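Local coordinates for flagellar basal body protein (Helicobacter pylori, PDB 5NPY) that probably helps to build the flagellar hook, the flexible joint that couples the basal-body rod to the filament, at residues A[198-202]-A[395-399]; A[209-213]-A[223-227]; A[238-242]-A[328-332]; A[331-335]-A[347-352]. All coordinates share one frame; numbering follows the deposited sequence.

Interaction 1. Residues A[198-202]-A[395-399]; sequences NLNPK and NQTWE. With 144 (tris-hydroxymethyl-methyl-ammonium), chain B.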
loop_
_atom_site.group_PDB
_atom_site.type_symbol
_atom_site.label_atom_id
_atom_site.label_comp_id
_atom_site.label_asym_id
_atom_site.label_seq_id
_atom_site.Cartn_x
_atom_site.Cartn_y
_atom_site.Cartn_z
ATOM N N ASN A 198 -4.601 -6.510 -6.851
ATOM C CA ASN A 198 -4.765 -7.549 -7.844
ATOM C C ASN A 198 -5.594 -6.960 -8.965
ATOM O O ASN A 198 -6.574 -6.257 -8.706
ATOM C CB ASN A 198 -5.424 -8.788 -7.244
ATOM C CG ASN A 198 -5.549 -9.889 -8.253
ATOM O OD1 ASN A 198 -4.565 -10.584 -8.519
ATOM N ND2 ASN A 198 -6.749 -10.099 -8.780
ATOM N N LEU A 199 -5.191 -7.216 -10.205
ATOM C CA LEU A 199 -5.889 -6.675 -11.367
ATOM C C LEU A 199 -6.439 -7.840 -12.173
ATOM O O LEU A 199 -5.677 -8.588 -12.787
ATOM C CB LEU A 199 -4.966 -5.801 -12.216
ATOM C CG LEU A 199 -4.365 -4.512 -11.590
ATOM C CD1 LEU A 199 -3.398 -3.858 -12.544
ATOM C CD2 LEU A 199 -5.404 -3.501 -11.185
ATOM N N ASN A 200 -7.745 -7.994 -12.162
ATOM C CA ASN A 200 -8.369 -9.107 -12.868
ATOM C C ASN A 200 -8.910 -8.614 -14.197
ATOM O O ASN A 200 -9.659 -7.622 -14.233
ATOM C CB ASN A 200 -9.495 -9.713 -12.028
ATOM C CG ASN A 200 -10.026 -11.045 -12.604
ATOM O OD1 ASN A 200 -10.425 -11.119 -13.757
ATOM N ND2 ASN A 200 -10.033 -12.090 -11.783
ATOM N N PRO A 201 -8.554 -9.273 -15.302
ATOM C CA PRO A 201 -8.916 -8.750 -16.636
ATOM C C PRO A 201 -10.379 -8.926 -17.005
ATOM O O PRO A 201 -10.777 -8.489 -18.093
ATOM C CB PRO A 201 -8.009 -9.555 -17.589
ATOM C CG PRO A 201 -7.664 -10.823 -16.818
ATOM C CD PRO A 201 -7.639 -10.429 -15.355
ATOM N N LYS A 202 -11.198 -9.535 -16.141
ATOM C CA LYS A 202 -12.593 -9.817 -16.464
ATOM C C LYS A 202 -13.569 -9.218 -15.455
ATOM O O LYS A 202 -14.733 -9.626 -15.417
ATOM C CB LYS A 202 -12.825 -11.326 -16.565
ATOM C CG LYS A 202 -11.781 -12.067 -17.347
ATOM C CD LYS A 202 -12.213 -12.271 -18.782
ATOM C CE LYS A 202 -11.237 -13.187 -19.498
ATOM N NZ LYS A 202 -11.636 -13.445 -20.902
ATOM N N ASN A 395 4.020 -10.441 -21.972
ATOM C CA ASN A 395 3.486 -10.116 -20.653
ATOM C C ASN A 395 2.180 -9.338 -20.733
ATOM O O ASN A 395 2.027 -8.422 -21.553
ATOM C CB ASN A 395 4.495 -9.301 -19.855
ATOM C CG ASN A 395 5.669 -10.094 -19.481
ATOM O OD1 ASN A 395 5.639 -11.312 -19.606
ATOM N ND2 ASN A 395 6.738 -9.428 -19.029
ATOM N N GLN A 396 1.248 -9.683 -19.844
ATOM C CA GLN A 396 0.055 -8.867 -19.682
ATOM C C GLN A 396 0.456 -7.510 -19.131
ATOM O O GLN A 396 1.313 -7.411 -18.247
ATOM C CB GLN A 396 -0.943 -9.537 -18.747
ATOM C CG GLN A 396 -1.888 -8.566 -18.082
ATOM C CD GLN A 396 -3.169 -9.222 -17.685
ATOM O OE1 GLN A 396 -3.701 -10.062 -18.423
ATOM N NE2 GLN A 396 -3.691 -8.852 -16.508
ATOM N N THR A 397 -0.140 -6.450 -19.676
ATOM C CA THR A 397 0.208 -5.107 -19.231
ATOM C C THR A 397 -1.043 -4.270 -19.070
ATOM O O THR A 397 -2.022 -4.425 -19.804
ATOM C CB THR A 397 1.202 -4.346 -20.195
ATOM O OG1 THR A 397 0.578 -4.072 -21.455
ATOM C CG2 THR A 397 2.460 -5.149 -20.408
ATOM N N TRP A 398 -0.963 -3.345 -18.129
ATOM C CA TRP A 398 -1.938 -2.286 -17.930
ATOM C C TRP A 398 -1.196 -0.960 -17.951
ATOM O O TRP A 398 -0.056 -0.885 -17.495
ATOM C CB TRP A 398 -2.682 -2.445 -16.583
ATOM C CG TRP A 398 -3.428 -3.723 -16.430
ATOM C CD1 TRP A 398 -2.916 -4.985 -16.488
ATOM C CD2 TRP A 398 -4.833 -3.872 -16.134
ATOM N NE1 TRP A 398 -3.917 -5.911 -16.251
ATOM C CE2 TRP A 398 -5.098 -5.252 -16.042
ATOM C CE3 TRP A 398 -5.889 -2.967 -15.946
ATOM C CZ2 TRP A 398 -6.372 -5.753 -15.788
ATOM C CZ3 TRP A 398 -7.145 -3.463 -15.680
ATOM C CH2 TRP A 398 -7.379 -4.847 -15.600
ATOM N N GLU A 399 -1.845 0.090 -18.462
ATOM C CA GLU A 399 -1.335 1.454 -18.317
ATOM C C GLU A 399 -2.104 2.172 -17.219
ATOM O O GLU A 399 -3.346 2.252 -17.270
ATOM C CB GLU A 399 -1.429 2.257 -19.619
ATOM C CG GLU A 399 -0.656 1.623 -20.743
ATOM C CD GLU A 399 -0.320 2.589 -21.848
ATOM O OE1 GLU A 399 -0.235 3.802 -21.573
ATOM O OE2 GLU A 399 -0.129 2.124 -22.985
HETATM C C1 144 B . 3.444 -1.473 -25.020
HETATM N N 144 B . 2.055 -1.361 -24.573
HETATM C C2 144 B . 1.190 -1.074 -25.717
HETATM O O2 144 B . 1.199 0.277 -26.110
HETATM C C3 144 B . 1.927 -0.286 -23.595
HETATM O O3 144 B . 0.745 -0.440 -22.842
HETATM C C4 144 B . 1.542 -2.588 -23.939
HETATM O O4 144 B . 2.371 -3.728 -23.894
#
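On the strand that packs its W398 against L199, the carboxylate of E399 accepts the shortest polar bond here: its OE2 takes a 2.7 Å hydrogen bond from hydroxyl O3 of the bound tris-hydroxymethyl-methyl-ammonium. Two residues earlier, OG1 of T397 receives a second, weak bond from O4 of the same ligand, at 3.0 Å, and is also hydrogen-bonded to OG1 of T380, another residue of the pocket. Side chains alternate along strand 396-406, so T397 and E399 serve the ligand while W398 between them turns to the loop 198-202. There L199 lies over one face of the indole. Its CG sits anti to the carbonyl carbon (chi1 -63°), which carries CD1 over the five-membered ring, 3.9 Å from the centroid and 11° off the normal, a CH-pi contact. CB rests on the benzene half instead, 3.8 Å from CZ2 of W398, and the two side chains run past each other in opposite directions. The loop backbone closes in as well: the carbonyl O of N200 stands at the ring edge, 3.8 Å from CH2 of W398, and CA of P201 is 4.0 Å from CZ2. An Asx turn shapes this loop, with OD1 of N200 accepting from the backbone N of K202 at 3.0 Å on an in-plane lone pair, while ND2 of N200 is bonded to O of Q462. The strand thus turns the indole into the protein on one side, while on the other its threonine and glutamate face the ligand, the glutamate probably also attracting the cationic nitrogen.

Interaction 2. Residues A[209-213]-A[223-227]; sequences QDFFL and RFLNQ. With 144 (tris-hydroxymethyl-methyl-ammonium), chain B.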
loop_
_atom_site.group_PDB
_atom_site.type_symbol
_atom_site.label_atom_id
_atom_site.label_comp_id
_atom_site.label_asym_id
_atom_site.label_seq_id
_atom_site.Cartn_x
_atom_site.Cartn_y
_atom_site.Cartn_z
ATOM N N GLN A 209 -13.216 5.068 -24.931
ATOM C CA GLN A 209 -12.950 6.505 -25.030
ATOM C C GLN A 209 -12.234 7.034 -23.801
ATOM O O GLN A 209 -11.551 8.061 -23.892
ATOM C CB GLN A 209 -14.250 7.299 -25.241
ATOM C CG GLN A 209 -15.209 7.277 -24.040
ATOM C CD GLN A 209 -16.290 6.206 -24.157
ATOM O OE1 GLN A 209 -16.111 5.168 -24.806
ATOM N NE2 GLN A 209 -17.421 6.468 -23.542
ATOM N N ASP A 210 -12.368 6.341 -22.661
ATOM C CA ASP A 210 -11.670 6.717 -21.433
ATOM C C ASP A 210 -10.155 6.667 -21.586
ATOM O O ASP A 210 -9.441 7.375 -20.863
ATOM C CB ASP A 210 -12.082 5.792 -20.290
ATOM C CG ASP A 210 -13.359 6.236 -19.602
ATOM O OD1 ASP A 210 -13.331 6.346 -18.351
ATOM O OD2 ASP A 210 -14.381 6.460 -20.296
ATOM N N PHE A 211 -9.651 5.815 -22.486
ATOM C CA PHE A 211 -8.226 5.613 -22.716
ATOM C C PHE A 211 -7.759 6.115 -24.074
ATOM O O PHE A 211 -6.656 6.656 -24.169
ATOM C CB PHE A 211 -7.885 4.129 -22.593
ATOM C CG PHE A 211 -6.407 3.833 -22.634
ATOM C CD1 PHE A 211 -5.531 4.455 -21.757
ATOM C CD2 PHE A 211 -5.898 2.911 -23.530
ATOM C CE1 PHE A 211 -4.171 4.171 -21.785
ATOM C CE2 PHE A 211 -4.544 2.629 -23.562
ATOM C CZ PHE A 211 -3.680 3.249 -22.682
ATOM N N PHE A 212 -8.589 5.958 -25.125
ATOM C CA PHE A 212 -8.218 6.304 -26.496
ATOM C C PHE A 212 -8.354 7.797 -26.809
ATOM O O PHE A 212 -7.762 8.254 -27.789
ATOM C CB PHE A 212 -9.068 5.511 -27.515
ATOM C CG PHE A 212 -8.655 4.058 -27.681
ATOM C CD1 PHE A 212 -7.508 3.565 -27.084
ATOM C CD2 PHE A 212 -9.433 3.182 -28.430
ATOM C CE1 PHE A 212 -7.141 2.214 -27.230
ATOM C CE2 PHE A 212 -9.072 1.844 -28.586
ATOM C CZ PHE A 212 -7.920 1.359 -27.980
ATOM N N LEU A 213 -9.127 8.555 -26.032
ATOM C CA LEU A 213 -9.259 9.996 -26.203
ATOM C C LEU A 213 -8.386 10.754 -25.205
ATOM O O LEU A 213 -8.116 10.277 -24.098
ATOM C CB LEU A 213 -10.716 10.437 -26.035
ATOM C CG LEU A 213 -11.622 9.771 -27.085
ATOM C CD1 LEU A 213 -13.106 10.205 -26.993
ATOM C CD2 LEU A 213 -11.084 9.975 -28.505
ATOM N N ARG A 223 -2.289 4.776 -29.022
ATOM C CA ARG A 223 -2.958 3.857 -28.112
ATOM C C ARG A 223 -3.883 2.928 -28.877
ATOM O O ARG A 223 -3.920 1.719 -28.612
ATOM C CB ARG A 223 -3.735 4.605 -27.017
ATOM C CG ARG A 223 -2.864 5.405 -26.047
ATOM C CD ARG A 223 -3.677 6.114 -25.016
ATOM N NE ARG A 223 -2.793 6.605 -23.940
ATOM C CZ ARG A 223 -3.194 7.305 -22.892
ATOM N NH1 ARG A 223 -4.484 7.572 -22.735
ATOM N NH2 ARG A 223 -2.301 7.742 -22.028
ATOM N N PHE A 224 -4.625 3.479 -29.839
ATOM C CA PHE A 224 -5.464 2.652 -30.697
ATOM C C PHE A 224 -4.632 1.605 -31.449
ATOM O O PHE A 224 -4.998 0.422 -31.487
ATOM C CB PHE A 224 -6.255 3.571 -31.637
ATOM C CG PHE A 224 -6.809 2.892 -32.858
ATOM C CD1 PHE A 224 -7.909 2.050 -32.765
ATOM C CD2 PHE A 224 -6.255 3.129 -34.106
ATOM C CE1 PHE A 224 -8.441 1.436 -33.888
ATOM C CE2 PHE A 224 -6.776 2.518 -35.244
ATOM C CZ PHE A 224 -7.874 1.669 -35.140
ATOM N N LEU A 225 -3.472 1.996 -31.985
ATOM C CA LEU A 225 -2.726 1.047 -32.808
ATOM C C LEU A 225 -2.171 -0.103 -31.980
ATOM O O LEU A 225 -2.168 -1.255 -32.448
ATOM C CB LEU A 225 -1.600 1.745 -33.572
ATOM C CG LEU A 225 -2.105 2.657 -34.692
ATOM C CD1 LEU A 225 -0.947 3.267 -35.469
ATOM C CD2 LEU A 225 -3.080 1.910 -35.613
ATOM N N ASN A 226 -1.722 0.184 -30.745
ATOM C CA ASN A 226 -0.999 -0.763 -29.903
ATOM C C ASN A 226 -1.892 -1.530 -28.920
ATOM O O ASN A 226 -1.362 -2.248 -28.068
ATOM C CB ASN A 226 0.114 -0.046 -29.122
ATOM C CG ASN A 226 1.171 0.575 -30.039
ATOM O OD1 ASN A 226 1.246 0.252 -31.232
ATOM N ND2 ASN A 226 1.995 1.468 -29.481
ATOM N N GLN A 227 -3.210 -1.386 -29.007
ATOM C CA GLN A 227 -4.105 -2.093 -28.104
ATOM C C GLN A 227 -4.301 -3.524 -28.596
ATOM O O GLN A 227 -4.687 -3.756 -29.740
ATOM C CB GLN A 227 -5.438 -1.360 -27.976
ATOM C CG GLN A 227 -6.452 -2.020 -27.069
ATOM C CD GLN A 227 -6.118 -1.822 -25.632
ATOM O OE1 GLN A 227 -5.249 -0.992 -25.271
ATOM N NE2 GLN A 227 -6.772 -2.609 -24.772
HETATM C C1 144 B . 3.444 -1.473 -25.020
HETATM N N 144 B . 2.055 -1.361 -24.573
HETATM C C2 144 B . 1.190 -1.074 -25.717
HETATM O O2 144 B . 1.199 0.277 -26.110
HETATM C C3 144 B . 1.927 -0.286 -23.595
HETATM O O3 144 B . 0.745 -0.440 -22.842
HETATM C C4 144 B . 1.542 -2.588 -23.939
HETATM O O4 144 B . 2.371 -3.728 -23.894
HETATM O O HOH W 1 -6.576 9.936 -21.803
#
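R223 reaches from its helix across F212 and F211 to the backbone of the neighbouring helix 209-212. Its CB touches the rim of one ring, 3.9 Å from CD1 of F212, and its CG passes CZ of F211. Next, CD stands over the centre of the F211 ring, 3.8 Å from the centroid and 13° off the normal, a CH-pi contact. The chain is extended from CG to NE (chi2 180°), so the guanidinium continues over the same aromatic surface, with NE 3.5 Å from CE1 of F211 and the two planes only 10° apart. At the tip, NH1 donates to the carbonyl O of F211 at 2.8 Å, the acceptor in the guanidinium plane and the donor on a carbonyl lone pair. The arginine therefore uses its face for the ring and its edge for the main chain of one and the same residue, which fixes its rotation. A water that donates to O of L213 accepts a weak bond from NH1, and W418 adds a cation-pi partner. F212 packs on the second helix: CA of F224 lies over its face, 4.0 Å from the centroid, and CB of Q227 meets its edge, 3.7 Å from CZ. NE2 of Q227 turns to O of M379 and O of A231. On the pocket side, CB of N226 comes within 3.2 Å of O2 of the bound tris-hydroxymethyl-methyl-ammonium. The arrangement is a compact pair of short, sequential helices, tied by an arginine to a carbonyl of the first and bordering the ligand pocket with the second.

Interaction 3. Residues A[238-242]-A[328-332]; sequences EPIDA and IADKL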
loop_
_atom_site.group_PDB
_atom_site.type_symbol
_atom_site.label_atom_id
_atom_site.label_comp_id
_atom_site.label_asym_id
_atom_site.label_seq_id
_atom_site.Cartn_x
_atom_site.Cartn_y
_atom_site.Cartn_z
ATOM N N GLU A 238 -19.064 -8.568 -23.283
ATOM C CA GLU A 238 -18.456 -9.851 -23.556
ATOM C C GLU A 238 -17.008 -9.639 -23.976
ATOM O O GLU A 238 -16.753 -8.876 -24.922
ATOM C CB GLU A 238 -19.215 -10.558 -24.657
ATOM C CG GLU A 238 -20.717 -10.529 -24.499
ATOM C CD GLU A 238 -21.399 -11.198 -25.671
ATOM O OE1 GLU A 238 -21.447 -10.574 -26.755
ATOM O OE2 GLU A 238 -21.852 -12.354 -25.514
ATOM N N PRO A 239 -16.041 -10.266 -23.309
ATOM C CA PRO A 239 -14.664 -10.238 -23.813
ATOM C C PRO A 239 -14.631 -10.663 -25.274
ATOM O O PRO A 239 -15.421 -11.511 -25.714
ATOM C CB PRO A 239 -13.940 -11.248 -22.916
ATOM C CG PRO A 239 -15.011 -12.069 -22.310
ATOM C CD PRO A 239 -16.195 -11.173 -22.164
ATOM N N ILE A 240 -13.736 -10.038 -26.042
ATOM C CA ILE A 240 -13.587 -10.436 -27.437
ATOM C C ILE A 240 -13.067 -11.868 -27.534
ATOM O O ILE A 240 -13.413 -12.606 -28.470
ATOM C CB ILE A 240 -12.673 -9.444 -28.179
ATOM C CG1 ILE A 240 -13.286 -8.039 -28.121
ATOM C CG2 ILE A 240 -12.438 -9.900 -29.606
ATOM C CD1 ILE A 240 -14.633 -7.940 -28.796
ATOM N N ASP A 241 -12.229 -12.276 -26.575
ATOM C CA ASP A 241 -11.800 -13.666 -26.418
ATOM C C ASP A 241 -11.098 -14.181 -27.677
ATOM O O ASP A 241 -11.298 -15.323 -28.103
ATOM C CB ASP A 241 -12.987 -14.564 -26.023
ATOM C CG ASP A 241 -12.551 -15.956 -25.555
ATOM O OD1 ASP A 241 -13.440 -16.822 -25.473
ATOM O OD2 ASP A 241 -11.338 -16.198 -25.286
ATOM N N ALA A 242 -10.248 -13.326 -28.262
ATOM C CA ALA A 242 -9.412 -13.725 -29.391
ATOM C C ALA A 242 -8.654 -15.011 -29.116
ATOM O O ALA A 242 -8.349 -15.760 -30.048
ATOM C CB ALA A 242 -8.410 -12.620 -29.724
ATOM N N ILE A 328 -14.187 -13.137 -33.680
ATOM C CA ILE A 328 -13.864 -11.768 -33.411
ATOM C C ILE A 328 -14.801 -10.811 -34.111
ATOM O O ILE A 328 -15.142 -9.810 -33.594
ATOM C CB ILE A 328 -12.417 -11.459 -33.745
ATOM C CG1 ILE A 328 -11.518 -12.242 -32.824
ATOM C CG2 ILE A 328 -12.159 -9.997 -33.591
ATOM C CD1 ILE A 328 -10.262 -12.733 -33.468
ATOM N N ALA A 329 -15.203 -11.185 -35.297
ATOM C CA ALA A 329 -16.141 -10.446 -36.078
ATOM C C ALA A 329 -17.510 -10.493 -35.440
ATOM O O ALA A 329 -18.138 -9.489 -35.298
ATOM C CB ALA A 329 -16.191 -11.001 -37.463
ATOM N N ASP A 330 -17.941 -11.667 -35.029
ATOM C CA ASP A 330 -19.219 -11.842 -34.380
ATOM C C ASP A 330 -19.272 -10.953 -33.151
ATOM O O ASP A 330 -20.194 -10.258 -32.959
ATOM C CB ASP A 330 -19.454 -13.292 -33.909
ATOM C CG ASP A 330 -19.666 -14.301 -35.041
ATOM O OD1 ASP A 330 -19.924 -13.952 -36.184
ATOM O OD2 ASP A 330 -19.570 -15.500 -34.771
ATOM N N LYS A 331 -18.252 -11.001 -32.329
ATOM C CA LYS A 331 -18.155 -10.228 -31.117
ATOM C C LYS A 331 -18.204 -8.738 -31.290
ATOM O O LYS A 331 -18.771 -8.069 -30.509
ATOM C CB LYS A 331 -16.872 -10.572 -30.420
ATOM C CG LYS A 331 -16.878 -11.884 -29.717
ATOM C CD LYS A 331 -17.794 -11.836 -28.564
ATOM C CE LYS A 331 -17.930 -13.205 -27.975
ATOM N NZ LYS A 331 -19.303 -13.358 -27.491
ATOM N N LEU A 332 -17.593 -8.249 -32.338
ATOM C CA LEU A 332 -17.543 -6.862 -32.626
ATOM C C LEU A 332 -18.683 -6.367 -33.476
ATOM O O LEU A 332 -18.798 -5.204 -33.678
ATOM C CB LEU A 332 -16.262 -6.570 -33.366
ATOM C CG LEU A 332 -15.012 -6.682 -32.538
ATOM C CD1 LEU A 332 -13.776 -6.901 -33.372
ATOM C CD2 LEU A 332 -14.865 -5.516 -31.595
#
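This is a chiefly apolar contact with a charged pair at its margin, made where the loop that leads into strand 247-252 crosses the short helix 327-332. I240 sits at its centre. Its CD1 meets CD2 of L332 at 3.7 Å, the two side chains crossing at about a right angle, and also leans on CB of K331. The other branch, CG2, lies 4.0 Å from CG2 of I328, so one isoleucine spans a full turn of the helix. Strand 247-252, which the loop enters, and strand 320-325, which precedes the helix, are antiparallel neighbours in a five-stranded mixed sheet; the contact therefore packs the segment entering that sheet against the helix that links strands 320-325 and 339-341. Further along the loop, CB of A242 touches CD1 of I328 at 4.2 Å. K331 bends at its second torsion (chi2 -68°) and runs past I240 in the opposite direction. On the way its CG lies 3.8 Å from the carbonyl O of I240 and its CD 3.7 Å from O of P239. NZ ends beside E238, whose OE2 is 3.4 Å away, a long and weak salt bridge; OE1 of the same carboxylate takes a hydrogen bond from ND2 of N234.

Interaction 4. Residues A[331-335]-A[347-352]; sequences KLGLN and RDSVAI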
loop_
_atom_site.group_PDB
_atom_site.type_symbol
_atom_site.label_atom_id
_atom_site.label_comp_id
_atom_site.label_asym_id
_atom_site.label_seq_id
_atom_site.Cartn_x
_atom_site.Cartn_y
_atom_site.Cartn_z
ATOM N N LYS A 331 -18.252 -11.001 -32.329
ATOM C CA LYS A 331 -18.155 -10.228 -31.117
ATOM C C LYS A 331 -18.204 -8.738 -31.290
ATOM O O LYS A 331 -18.771 -8.069 -30.509
ATOM C CB LYS A 331 -16.872 -10.572 -30.420
ATOM C CG LYS A 331 -16.878 -11.884 -29.717
ATOM C CD LYS A 331 -17.794 -11.836 -28.564
ATOM C CE LYS A 331 -17.930 -13.205 -27.975
ATOM N NZ LYS A 331 -19.303 -13.358 -27.491
ATOM N N LEU A 332 -17.593 -8.249 -32.338
ATOM C CA LEU A 332 -17.543 -6.862 -32.626
ATOM C C LEU A 332 -18.683 -6.367 -33.476
ATOM O O LEU A 332 -18.798 -5.204 -33.678
ATOM C CB LEU A 332 -16.262 -6.570 -33.366
ATOM C CG LEU A 332 -15.012 -6.682 -32.538
ATOM C CD1 LEU A 332 -13.776 -6.901 -33.372
ATOM C CD2 LEU A 332 -14.865 -5.516 -31.595
ATOM N N GLY A 333 -19.519 -7.246 -33.981
ATOM C CA GLY A 333 -20.574 -6.826 -34.856
ATOM C C GLY A 333 -20.035 -6.330 -36.183
ATOM O O GLY A 333 -20.510 -5.375 -36.725
ATOM N N LEU A 334 -19.040 -7.004 -36.699
ATOM C CA LEU A 334 -18.445 -6.626 -37.933
ATOM C C LEU A 334 -18.641 -7.672 -39.010
ATOM O O LEU A 334 -17.955 -7.671 -39.993
ATOM C CB LEU A 334 -16.977 -6.374 -37.712
ATOM C CG LEU A 334 -16.566 -5.017 -37.154
ATOM C CD1 LEU A 334 -15.066 -4.941 -37.006
ATOM C CD2 LEU A 334 -17.075 -3.865 -37.995
ATOM N N ASN A 335 -19.591 -8.567 -38.813
ATOM C CA ASN A 335 -19.887 -9.624 -39.752
ATOM C C ASN A 335 -20.432 -9.147 -41.056
ATOM O O ASN A 335 -21.369 -8.412 -41.088
ATOM C CB ASN A 335 -20.989 -10.470 -39.178
ATOM C CG ASN A 335 -20.489 -11.483 -38.230
ATOM O OD1 ASN A 335 -19.359 -11.864 -38.308
ATOM N ND2 ASN A 335 -21.333 -11.942 -37.348
ATOM N N ARG A 347 -18.780 -0.228 -42.927
ATOM C CA ARG A 347 -19.248 -1.272 -42.017
ATOM C C ARG A 347 -18.670 -1.003 -40.633
ATOM O O ARG A 347 -17.449 -1.036 -40.454
ATOM C CB ARG A 347 -18.842 -2.663 -42.522
ATOM C CG ARG A 347 -19.126 -3.822 -41.576
ATOM C CD ARG A 347 -20.567 -3.831 -41.094
ATOM N NE ARG A 347 -20.993 -5.121 -40.537
ATOM C CZ ARG A 347 -21.856 -5.233 -39.528
ATOM N NH1 ARG A 347 -22.345 -4.136 -38.974
ATOM N NH2 ARG A 347 -22.222 -6.421 -39.055
ATOM N N ASP A 348 -19.550 -0.759 -39.661
ATOM C CA ASP A 348 -19.189 -0.262 -38.338
ATOM C C ASP A 348 -19.487 -1.286 -37.249
ATOM O O ASP A 348 -20.523 -1.964 -37.280
ATOM C CB ASP A 348 -19.945 1.032 -38.016
ATOM C CG ASP A 348 -19.614 2.156 -38.972
ATOM O OD1 ASP A 348 -18.609 2.036 -39.705
ATOM O OD2 ASP A 348 -20.355 3.160 -38.988
ATOM N N SER A 349 -18.598 -1.358 -36.263
ATOM C CA SER A 349 -18.751 -2.281 -35.150
ATOM C C SER A 349 -19.718 -1.709 -34.114
ATOM O O SER A 349 -20.181 -0.566 -34.223
ATOM C CB SER A 349 -17.402 -2.548 -34.496
ATOM O OG SER A 349 -17.091 -1.480 -33.619
ATOM N N VAL A 350 -20.008 -2.516 -33.083
ATOM C CA VAL A 350 -20.659 -2.043 -31.864
ATOM C C VAL A 350 -19.600 -1.279 -31.081
ATOM O O VAL A 350 -18.420 -1.305 -31.447
ATOM C CB VAL A 350 -21.265 -3.194 -31.028
ATOM C CG1 VAL A 350 -22.298 -3.984 -31.849
ATOM C CG2 VAL A 350 -20.174 -4.114 -30.525
ATOM N N ALA A 351 -20.006 -0.590 -30.014
ATOM C CA ALA A 351 -19.060 0.192 -29.232
ATOM C C ALA A 351 -18.124 -0.719 -28.447
ATOM O O ALA A 351 -18.483 -1.837 -28.058
ATOM C CB ALA A 351 -19.792 1.145 -28.283
ATOM N N ILE A 352 -16.920 -0.208 -28.203
ATOM C CA ILE A 352 -15.782 -0.974 -27.712
ATOM C C ILE A 352 -15.497 -0.567 -26.274
ATOM O O ILE A 352 -15.549 0.625 -25.942
ATOM C CB ILE A 352 -14.546 -0.731 -28.606
ATOM C CG1 ILE A 352 -14.796 -1.254 -30.014
ATOM C CG2 ILE A 352 -13.301 -1.346 -28.019
ATOM C CD1 ILE A 352 -15.542 -2.568 -30.037
#
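Helix 327-332 ends in a Schellman motif, with G333 at positive phi (68°), and the carbonyl O of L332 at this end accepts from the backbone N of V350 at 3.0 Å. The helix terminus is thereby docked on the start of the long strand 346-364, a member of an antiparallel sheet that pairs here with strand 308-313. Past the glycine the chain passes along one face of the R347 guanidinium. With CG anti to the backbone N (chi1 173°) and a bend at the next bond, this side chain brings its guanidinium over the 333-335 backbone: CA of L334 and O of G333 lie over one face, while O of N335 meets the edge. NH2 of R347 donates to that oxygen at 3.0 Å, and NE adds a weak bond of 3.4 Å, so a single carbonyl is shared by two N-H groups. The carbonyl of G333 is close to the arginine too, but the angle is too poor for a bond. L334 turns its branched end to the strand, its CD2 3.4 Å from N of S349 and its CG 3.7 Å from CB of S349. OG of S349 donates to the backbone O of V350 at 2.6 Å and is also hydrogen-bonded to N of L310. At the far end of the strand segment, CD2 of L332 presses on CD1 of I352 at 3.4 Å, tighter than usual for two methyl carbons.

In the fold
Interactions 1 and 2 meet at the ligand: both touch the tris-hydroxymethyl-methyl-ammonium, and CD of E399 packs on CZ of F211 at 3.5 Å, although their centres are 16 Å apart. Interactions 3 and 4 share K331 and L332 and so pack the same helix 327-332 against a loop and against a strand; their centres lie 9 Å apart, and OD1 of D330 probably bonds ND2 of N335 at 2.7 Å. Interaction 1 reaches interaction 3 through NZ of K202, 3.8 Å from CB of P239. Interaction 4 remains about 5 Å from interaction 2 at the nearest atoms, and interactions 1 and 4 involve strands of the same antiparallel sheet (396-406 and 346-364).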